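Local coordinates for monosaccharide ABC transporter substrate-binding protein, CUT2 family (Bradyrhizobium sp., PDB 4YHS) that probably captures a sugar or related small solute in the periplasm and delivers it to an ABC importer for uptake into the cell, at residues V144-N149 / K159-F164; D35-A40 / Y319-G324. All coordinates share one frame; numbering follows the deposited sequence.

Both contacts reach the same mixed sheet, where strand 158-160 lies between strands 144-147 and 322-331. The centre of interaction 1 lies about 9 Å from the centre of the chain, partly buried; it is chiefly a strand pairing, with straight backbone hydrogen bonds, a salt bridge and two bridging waters. The centre of interaction 2 lies about 17 Å from the chain centre; this surface contact between a turn and the start of strand 322-331 is carried by proline, aromatic and lysine side chains and one histidine hydrogen bond. The two meet chiefly at Lys-159, which packs against Phe-38 and His-322 and whose N probably hydrogen-bonds to Lys-321 O; Leu-161 N probably bonds to Val-323 O.

Interaction 1 of 2, residues V144-N149 / K159-F164; sequences VIDLVN and KSLVSF
Asp-146 and Lys-159, and after them Leu-147 and Ser-160, pair as neighbours in parallel strands of the mixed sheet of a periplasmic binding protein fold. The backbone supplies two hydrogen bonds: Ser-160 N gives to Asp-146 O at 2.9 Å, and Val-148 N gives to Ser-160 O at 2.8 Å. Ser-160 is small enough for the buried face it shares with Leu-147, and its OG is satisfied by Gln-302 O.

On the face of Asp-146 and Lys-159 the contact is ionic. Lys-159 NZ meets Asp-146 OD2 at 2.7 Å, nearly along the C-O bond. A bend at chi4 (-79°) turns the ammonium back onto the carboxylate after the methylenes have crossed it at a slant. Ile-151 N also binds OD2 and Ile-151 O binds NZ, so both charged ends have second partners. Leu-161 crosses Asp-146 obliquely, its CD2 3.8 Å from OD2; the branched nonpolar side chain packs beside the salt bridge and also touches His-322.

Beyond the paired residues, water joins the chains. Val-148 O accepts from two waters: one in turn accepts from Val-162 N, and the other, 2.7 Å from Val-148 O, donates to Val-162 O.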
ATOM      1  N   VAL A 144     -20.653  -2.706   1.309  1.00 18.17           N
ATOM      2  CA  VAL A 144     -19.456  -3.288   0.710  1.00 17.96           C
ATOM      3  C   VAL A 144     -18.348  -2.239   0.792  1.00 21.47           C
ATOM      4  O   VAL A 144     -18.490  -1.118   0.290  1.00 20.99           O
ATOM      5  CB  VAL A 144     -19.688  -3.730  -0.755  1.00 19.15           C
ATOM      6  CG1 VAL A 144     -18.433  -4.352  -1.321  1.00 23.18           C
ATOM      7  CG2 VAL A 144     -20.870  -4.721  -0.841  1.00 22.76           C
ATOM      8  N   ILE A 145     -17.236  -2.632   1.405  1.00 19.59           N
ATOM      9  CA  ILE A 145     -16.069  -1.759   1.578  1.00 13.74           C
ATOM     10  C   ILE A 145     -14.935  -2.160   0.625  1.00 16.63           C
ATOM     11  O   ILE A 145     -14.533  -3.326   0.581  1.00 17.64           O
ATOM     12  CB  ILE A 145     -15.527  -1.850   3.013  1.00 18.13           C
ATOM     13  CG1 ILE A 145     -16.632  -1.704   4.044  1.00 23.25           C
ATOM     14  CG2 ILE A 145     -14.448  -0.822   3.245  1.00 15.65           C
ATOM     15  CD1 ILE A 145     -17.347  -0.436   3.987  1.00 25.07           C
ATOM     16  N   ASP A 146     -14.415  -1.178  -0.102  1.00 12.41           N
ATOM     17  CA  ASP A 146     -13.309  -1.327  -1.036  1.00 16.22           C
ATOM     18  C   ASP A 146     -11.973  -1.138  -0.302  1.00 17.74           C
ATOM     19  O   ASP A 146     -11.611  -0.020   0.078  1.00 17.45           O
ATOM     20  CB  ASP A 146     -13.512  -0.287  -2.160  1.00 19.35           C
ATOM     21  CG  ASP A 146     -12.444  -0.301  -3.218  1.00 15.26           C
ATOM     22  OD1 ASP A 146     -11.493  -1.132  -3.176  1.00 18.45           O
ATOM     23  OD2 ASP A 146     -12.602   0.562  -4.115  1.00 16.46           O
ATOM     24  N   LEU A 147     -11.228  -2.233  -0.143  1.00 15.39           N
ATOM     25  CA  LEU A 147      -9.985  -2.256   0.659  1.00 15.04           C
ATOM     26  C   LEU A 147      -8.764  -2.424  -0.239  1.00 13.87           C
ATOM     27  O   LEU A 147      -8.677  -3.388  -1.022  1.00 14.29           O
ATOM     28  CB  LEU A 147     -10.044  -3.377   1.706  1.00 11.45           C
ATOM     29  CG  LEU A 147      -8.763  -3.698   2.508  1.00 14.29           C
ATOM     30  CD1 LEU A 147      -8.299  -2.554   3.386  1.00 15.95           C
ATOM     31  CD2 LEU A 147      -8.978  -4.935   3.385  1.00 18.21           C
ATOM     32  N   VAL A 148      -7.879  -1.430  -0.166  1.00 11.77           N
ATOM     33  CA  VAL A 148      -6.545  -1.418  -0.775  1.00 13.43           C
ATOM     34  C   VAL A 148      -6.513  -1.240  -2.296  1.00 19.16           C
ATOM     35  O   VAL A 148      -5.819  -0.332  -2.785  1.00 16.48           O
ATOM     36  CB  VAL A 148      -5.738  -2.685  -0.434  1.00 13.76           C
ATOM     37  CG1 VAL A 148      -4.379  -2.632  -1.161  1.00 13.30           C
ATOM     38  CG2 VAL A 148      -5.444  -2.767   1.090  1.00 12.89           C
ATOM     39  N   ASN A 149      -7.214  -2.091  -3.041  1.00 16.88           N
ATOM     40  CA  ASN A 149      -6.961  -2.197  -4.486  1.00 16.25           C
ATOM     41  C   ASN A 149      -7.762  -1.269  -5.390  1.00 21.79           C
ATOM     42  O   ASN A 149      -7.237  -0.810  -6.405  1.00 23.45           O
ATOM     43  CB  ASN A 149      -7.201  -3.627  -4.970  1.00 16.27           C
ATOM     44  CG  ASN A 149      -6.097  -4.545  -4.590  1.00 16.74           C
ATOM     45  OD1 ASN A 149      -5.016  -4.103  -4.200  1.00 17.25           O
ATOM     46  ND2 ASN A 149      -6.335  -5.848  -4.740  1.00 19.92           N
ATOM     47  N   LYS A 159     -14.235   3.545   0.682  1.00 15.34           N
ATOM     48  CA  LYS A 159     -12.905   3.109   0.274  1.00 14.48           C
ATOM     49  C   LYS A 159     -11.894   3.333   1.385  1.00 14.51           C
ATOM     50  O   LYS A 159     -11.907   4.366   2.068  1.00 14.52           O
ATOM     51  CB  LYS A 159     -12.461   3.842  -0.989  1.00 15.33           C
ATOM     52  CG  LYS A 159     -13.339   3.590  -2.218  1.00 18.69           C
ATOM     53  CD  LYS A 159     -12.930   4.436  -3.406  1.00 22.09           C
ATOM     54  CE  LYS A 159     -13.828   4.139  -4.601  1.00 32.90           C
ATOM     55  NZ  LYS A 159     -13.416   2.872  -5.260  1.00 35.35           N
ATOM     56  N   SER A 160     -11.024   2.344   1.560  1.00 15.41           N
ATOM     57  CA  SER A 160      -9.848   2.434   2.432  1.00 15.53           C
ATOM     58  C   SER A 160      -8.643   2.028   1.594  1.00 12.03           C
ATOM     59  O   SER A 160      -8.356   0.828   1.425  1.00 12.42           O
ATOM     60  CB  SER A 160      -9.996   1.522   3.633  1.00 14.32           C
ATOM     61  OG  SER A 160      -8.897   1.664   4.501  1.00 15.48           O
ATOM     62  N   LEU A 161      -7.948   3.018   1.059  1.00 13.71           N
ATOM     63  CA  LEU A 161      -6.878   2.744   0.137  1.00 11.92           C
ATOM     64  C   LEU A 161      -6.038   3.988  -0.135  1.00 15.80           C
ATOM     65  O   LEU A 161      -6.375   5.107   0.289  1.00 14.94           O
ATOM     66  CB  LEU A 161      -7.453   2.201  -1.175  1.00 16.34           C
ATOM     67  CG  LEU A 161      -8.722   2.873  -1.701  1.00 17.45           C
ATOM     68  CD1 LEU A 161      -8.431   4.240  -2.264  1.00 18.13           C
ATOM     69  CD2 LEU A 161      -9.347   1.972  -2.791  1.00 19.76           C
ATOM     70  N   VAL A 162      -4.920   3.779  -0.829  1.00 13.92           N
ATOM     71  CA  VAL A 162      -4.057   4.896  -1.247  1.00 17.13           C
ATOM     72  C   VAL A 162      -3.817   4.846  -2.747  1.00 18.74           C
ATOM     73  O   VAL A 162      -4.243   3.888  -3.411  1.00 20.03           O
ATOM     74  CB  VAL A 162      -2.696   4.878  -0.509  1.00 15.35           C
ATOM     75  CG1 VAL A 162      -2.926   4.759   0.996  1.00 13.86           C
ATOM     76  CG2 VAL A 162      -1.797   3.731  -1.011  1.00 15.11           C
ATOM     77  N   SER A 163      -3.168   5.894  -3.269  1.00 16.21           N
ATOM     78  CA  SER A 163      -2.762   5.971  -4.686  1.00 16.86           C
ATOM     79  C   SER A 163      -1.280   5.738  -4.883  1.00 16.28           C
ATOM     80  O   SER A 163      -0.471   6.311  -4.138  1.00 16.25           O
ATOM     81  CB  SER A 163      -3.112   7.356  -5.258  1.00 22.16           C
ATOM     82  OG  SER A 163      -2.618   7.508  -6.585  1.00 22.40           O
ATOM     83  N   PHE A 164      -0.920   4.916  -5.887  1.00 16.91           N
ATOM     84  CA  PHE A 164       0.486   4.691  -6.212  1.00 16.19           C
ATOM     85  C   PHE A 164       1.088   5.948  -6.854  1.00 14.12           C
ATOM     86  O   PHE A 164       2.295   6.087  -6.865  1.00 14.72           O
ATOM     87  CB  PHE A 164       0.666   3.464  -7.112  1.00 15.12           C
ATOM     88  CG  PHE A 164       1.111   2.229  -6.351  1.00 13.34           C
ATOM     89  CD1 PHE A 164       2.412   2.105  -5.918  1.00 21.29           C
ATOM     90  CD2 PHE A 164       0.205   1.219  -6.065  1.00 25.57           C
ATOM     91  CE1 PHE A 164       2.818   0.988  -5.204  1.00 27.78           C
ATOM     92  CE2 PHE A 164       0.612   0.099  -5.367  1.00 27.87           C
ATOM     93  CZ  PHE A 164       1.909  -0.015  -4.937  1.00 27.92           C
TER
HETATM   94  O   HOH W   1      -3.949   1.067  -1.200  1.00 13.77           O
HETATM   95  O   HOH W   2      -5.748   1.735  -4.512  1.00 23.96           O

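Interaction 2 of 2, residues D35-A40 / Y319-G324; sequences DPPFAA and YVKHVG
Phe-38 and His-322 meet obliquely, their ring planes at 49° and their centroids 5.9 Å apart. A backbone hydrogen bond ties the two together: Phe-38 N donates to His-322 ND1 at 2.9 Å, lying almost in the imidazole plane, so the acceptor nitrogen is met at the ring edge. The same ND1 lies near the plane of the phenyl ring, at its CD1 edge. Histidine suits this position because its ring carries an acceptor within reach of the turn; with CG anti to its backbone N (chi1 -177°), the ring extends toward it.

Lys-321 runs across both Pro-37 and Phe-38 at about a right angle. Pro-37 CB rests 3.7 Å from Lys-321 CG, while CZ of Phe-38 comes within 3.6 Å of that CG, so the extended aliphatic chain serves as a nonpolar surface. Pro-37 also packs through CB on His-322 CB, at 3.8 Å. The phenyl ring of Phe-38 reaches both lysines, making a cation-pi contact with Lys-159. With Phe-38 cut back to alanine, the Lys-321 methylenes would probably lose the ring they pack against, and Lys-159 a cation-pi partner.

The fixed phi of proline suits Pro-37 to the second position of a type II beta turn. That turn spans Pro-36 to Ala-39, within the loop that links antiparallel strands 29-35 and 43-49 of the mixed sheet.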
ATOM      1  N   ASP A  35     -12.620  14.229  -1.418  1.00 22.92           N
ATOM      2  CA  ASP A  35     -13.920  14.876  -1.631  1.00 28.51           C
ATOM      3  C   ASP A  35     -14.000  15.578  -3.012  1.00 26.98           C
ATOM      4  O   ASP A  35     -13.115  16.349  -3.380  1.00 32.63           O
ATOM      5  CB  ASP A  35     -14.201  15.917  -0.551  1.00 31.32           C
ATOM      6  CG  ASP A  35     -14.327  15.319   0.822  1.00 43.27           C
ATOM      7  OD1 ASP A  35     -15.422  14.827   1.157  1.00 49.95           O
ATOM      8  OD2 ASP A  35     -13.332  15.358   1.571  1.00 54.02           O
ATOM      9  N   PRO A  36     -15.071  15.332  -3.769  1.00 27.18           N
ATOM     10  CA  PRO A  36     -16.151  14.424  -3.385  1.00 27.44           C
ATOM     11  C   PRO A  36     -15.689  12.980  -3.382  1.00 31.65           C
ATOM     12  O   PRO A  36     -14.824  12.598  -4.183  1.00 28.13           O
ATOM     13  CB  PRO A  36     -17.229  14.673  -4.455  1.00 37.70           C
ATOM     14  CG  PRO A  36     -16.531  15.298  -5.598  1.00 40.94           C
ATOM     15  CD  PRO A  36     -15.311  15.973  -5.073  1.00 28.66           C
ATOM     16  N   PRO A  37     -16.220  12.184  -2.446  1.00 28.33           N
ATOM     17  CA  PRO A  37     -15.756  10.805  -2.389  1.00 22.63           C
ATOM     18  C   PRO A  37     -15.984  10.047  -3.692  1.00 27.17           C
ATOM     19  O   PRO A  37     -17.012  10.215  -4.342  1.00 22.65           O
ATOM     20  CB  PRO A  37     -16.567  10.193  -1.231  1.00 25.58           C
ATOM     21  CG  PRO A  37     -17.569  11.205  -0.822  1.00 33.68           C
ATOM     22  CD  PRO A  37     -17.112  12.532  -1.329  1.00 29.48           C
ATOM     23  N   PHE A  38     -14.989   9.246  -4.065  1.00 27.21           N
ATOM     24  CA  PHE A  38     -15.018   8.345  -5.225  1.00 30.24           C
ATOM     25  C   PHE A  38     -14.770   9.093  -6.551  1.00 39.77           C
ATOM     26  O   PHE A  38     -14.680   8.469  -7.610  1.00 41.30           O
ATOM     27  CB  PHE A  38     -16.350   7.591  -5.338  1.00 32.66           C
ATOM     28  CG  PHE A  38     -16.710   6.773  -4.137  1.00 28.97           C
ATOM     29  CD1 PHE A  38     -15.844   6.622  -3.074  1.00 27.51           C
ATOM     30  CD2 PHE A  38     -17.939   6.145  -4.082  1.00 38.72           C
ATOM     31  CE1 PHE A  38     -16.205   5.875  -1.977  1.00 24.64           C
ATOM     32  CE2 PHE A  38     -18.291   5.386  -2.999  1.00 43.72           C
ATOM     33  CZ  PHE A  38     -17.410   5.254  -1.936  1.00 32.85           C
ATOM     34  N   ALA A  39     -14.690  10.421  -6.505  1.00 34.09           N
ATOM     35  CA  ALA A  39     -14.450  11.200  -7.715  1.00 34.49           C
ATOM     36  C   ALA A  39     -12.997  11.038  -8.165  1.00 47.54           C
ATOM     37  O   ALA A  39     -12.085  11.145  -7.357  1.00 47.80           O
ATOM     38  CB  ALA A  39     -14.782  12.665  -7.479  1.00 48.74           C
ATOM     39  N   ALA A  40     -12.787  10.768  -9.455  1.00 57.55           N
ATOM     40  CA  ALA A  40     -11.436  10.531  -9.983  1.00 62.62           C
ATOM     41  C   ALA A  40     -10.568  11.788  -9.903  1.00 56.72           C
ATOM     42  O   ALA A  40      -9.336  11.711  -9.918  1.00 57.68           O
ATOM     43  CB  ALA A  40     -11.505  10.038 -11.419  1.00 63.97           C
ATOM     44  N   TYR A 319     -19.116   8.514   9.076  1.00 22.88           N
ATOM     45  CA  TYR A 319     -17.888   7.849   8.665  1.00 20.13           C
ATOM     46  C   TYR A 319     -17.285   8.616   7.524  1.00 23.41           C
ATOM     47  O   TYR A 319     -17.956   9.435   6.867  1.00 23.71           O
ATOM     48  CB  TYR A 319     -18.132   6.404   8.262  1.00 20.05           C
ATOM     49  CG  TYR A 319     -19.076   6.250   7.069  1.00 26.50           C
ATOM     50  CD1 TYR A 319     -20.441   6.426   7.225  1.00 31.46           C
ATOM     51  CD2 TYR A 319     -18.602   5.911   5.803  1.00 29.78           C
ATOM     52  CE1 TYR A 319     -21.316   6.292   6.158  1.00 38.52           C
ATOM     53  CE2 TYR A 319     -19.484   5.775   4.723  1.00 30.36           C
ATOM     54  CZ  TYR A 319     -20.833   5.964   4.918  1.00 37.94           C
ATOM     55  OH  TYR A 319     -21.723   5.832   3.875  1.00 49.60           O
ATOM     56  N   VAL A 320     -15.999   8.368   7.318  1.00 19.13           N
ATOM     57  CA  VAL A 320     -15.269   9.010   6.250  1.00 19.43           C
ATOM     58  C   VAL A 320     -15.362   8.073   5.053  1.00 20.46           C
ATOM     59  O   VAL A 320     -14.997   6.917   5.164  1.00 22.00           O
ATOM     60  CB  VAL A 320     -13.796   9.276   6.653  1.00 16.47           C
ATOM     61  CG1 VAL A 320     -13.073   9.881   5.487  1.00 24.53           C
ATOM     62  CG2 VAL A 320     -13.742  10.182   7.893  1.00 24.37           C
ATOM     63  N   LYS A 321     -15.886   8.550   3.919  1.00 17.99           N
ATOM     64  CA  LYS A 321     -16.248   7.638   2.839  1.00 18.07           C
ATOM     65  C   LYS A 321     -15.080   7.190   1.962  1.00 17.98           C
ATOM     66  O   LYS A 321     -15.066   6.059   1.463  1.00 17.67           O
ATOM     67  CB  LYS A 321     -17.313   8.286   1.955  1.00 20.72           C
ATOM     68  CG  LYS A 321     -17.881   7.408   0.869  1.00 40.06           C
ATOM     69  CD  LYS A 321     -19.239   7.973   0.400  1.00 42.61           C
ATOM     70  CE  LYS A 321     -19.743   7.223  -0.829  1.00 50.61           C
ATOM     71  NZ  LYS A 321     -21.174   7.497  -1.152  1.00 46.08           N
ATOM     72  N   HIS A 322     -14.114   8.080   1.758  1.00 20.28           N
ATOM     73  CA  HIS A 322     -13.010   7.778   0.883  1.00 15.34           C
ATOM     74  C   HIS A 322     -11.715   8.312   1.528  1.00 19.76           C
ATOM     75  O   HIS A 322     -11.469   9.518   1.583  1.00 16.88           O
ATOM     76  CB  HIS A 322     -13.300   8.369  -0.498  1.00 15.86           C
ATOM     77  CG  HIS A 322     -12.275   8.070  -1.542  1.00 22.56           C
ATOM     78  ND1 HIS A 322     -12.475   8.383  -2.868  1.00 22.73           N
ATOM     79  CD2 HIS A 322     -11.029   7.548  -1.465  1.00 18.02           C
ATOM     80  CE1 HIS A 322     -11.407   8.050  -3.568  1.00 22.90           C
ATOM     81  NE2 HIS A 322     -10.509   7.550  -2.740  1.00 20.46           N
ATOM     82  N   VAL A 323     -10.913   7.395   2.059  1.00 15.58           N
ATOM     83  CA  VAL A 323      -9.740   7.806   2.841  1.00 18.20           C
ATOM     84  C   VAL A 323      -8.597   6.786   2.764  1.00 20.56           C
ATOM     85  O   VAL A 323      -8.799   5.580   2.570  1.00 15.20           O
ATOM     86  CB  VAL A 323     -10.157   8.069   4.344  1.00 16.78           C
ATOM     87  CG1 VAL A 323     -10.695   6.795   5.026  1.00 14.12           C
ATOM     88  CG2 VAL A 323      -9.044   8.720   5.168  1.00 16.80           C
ATOM     89  N   GLY A 324      -7.385   7.308   2.888  1.00 17.15           N
ATOM     90  CA  GLY A 324      -6.186   6.502   3.039  1.00 17.96           C
ATOM     91  C   GLY A 324      -5.280   7.056   4.119  1.00 18.01           C
ATOM     92  O   GLY A 324      -5.343   8.243   4.440  1.00 16.02           O
TER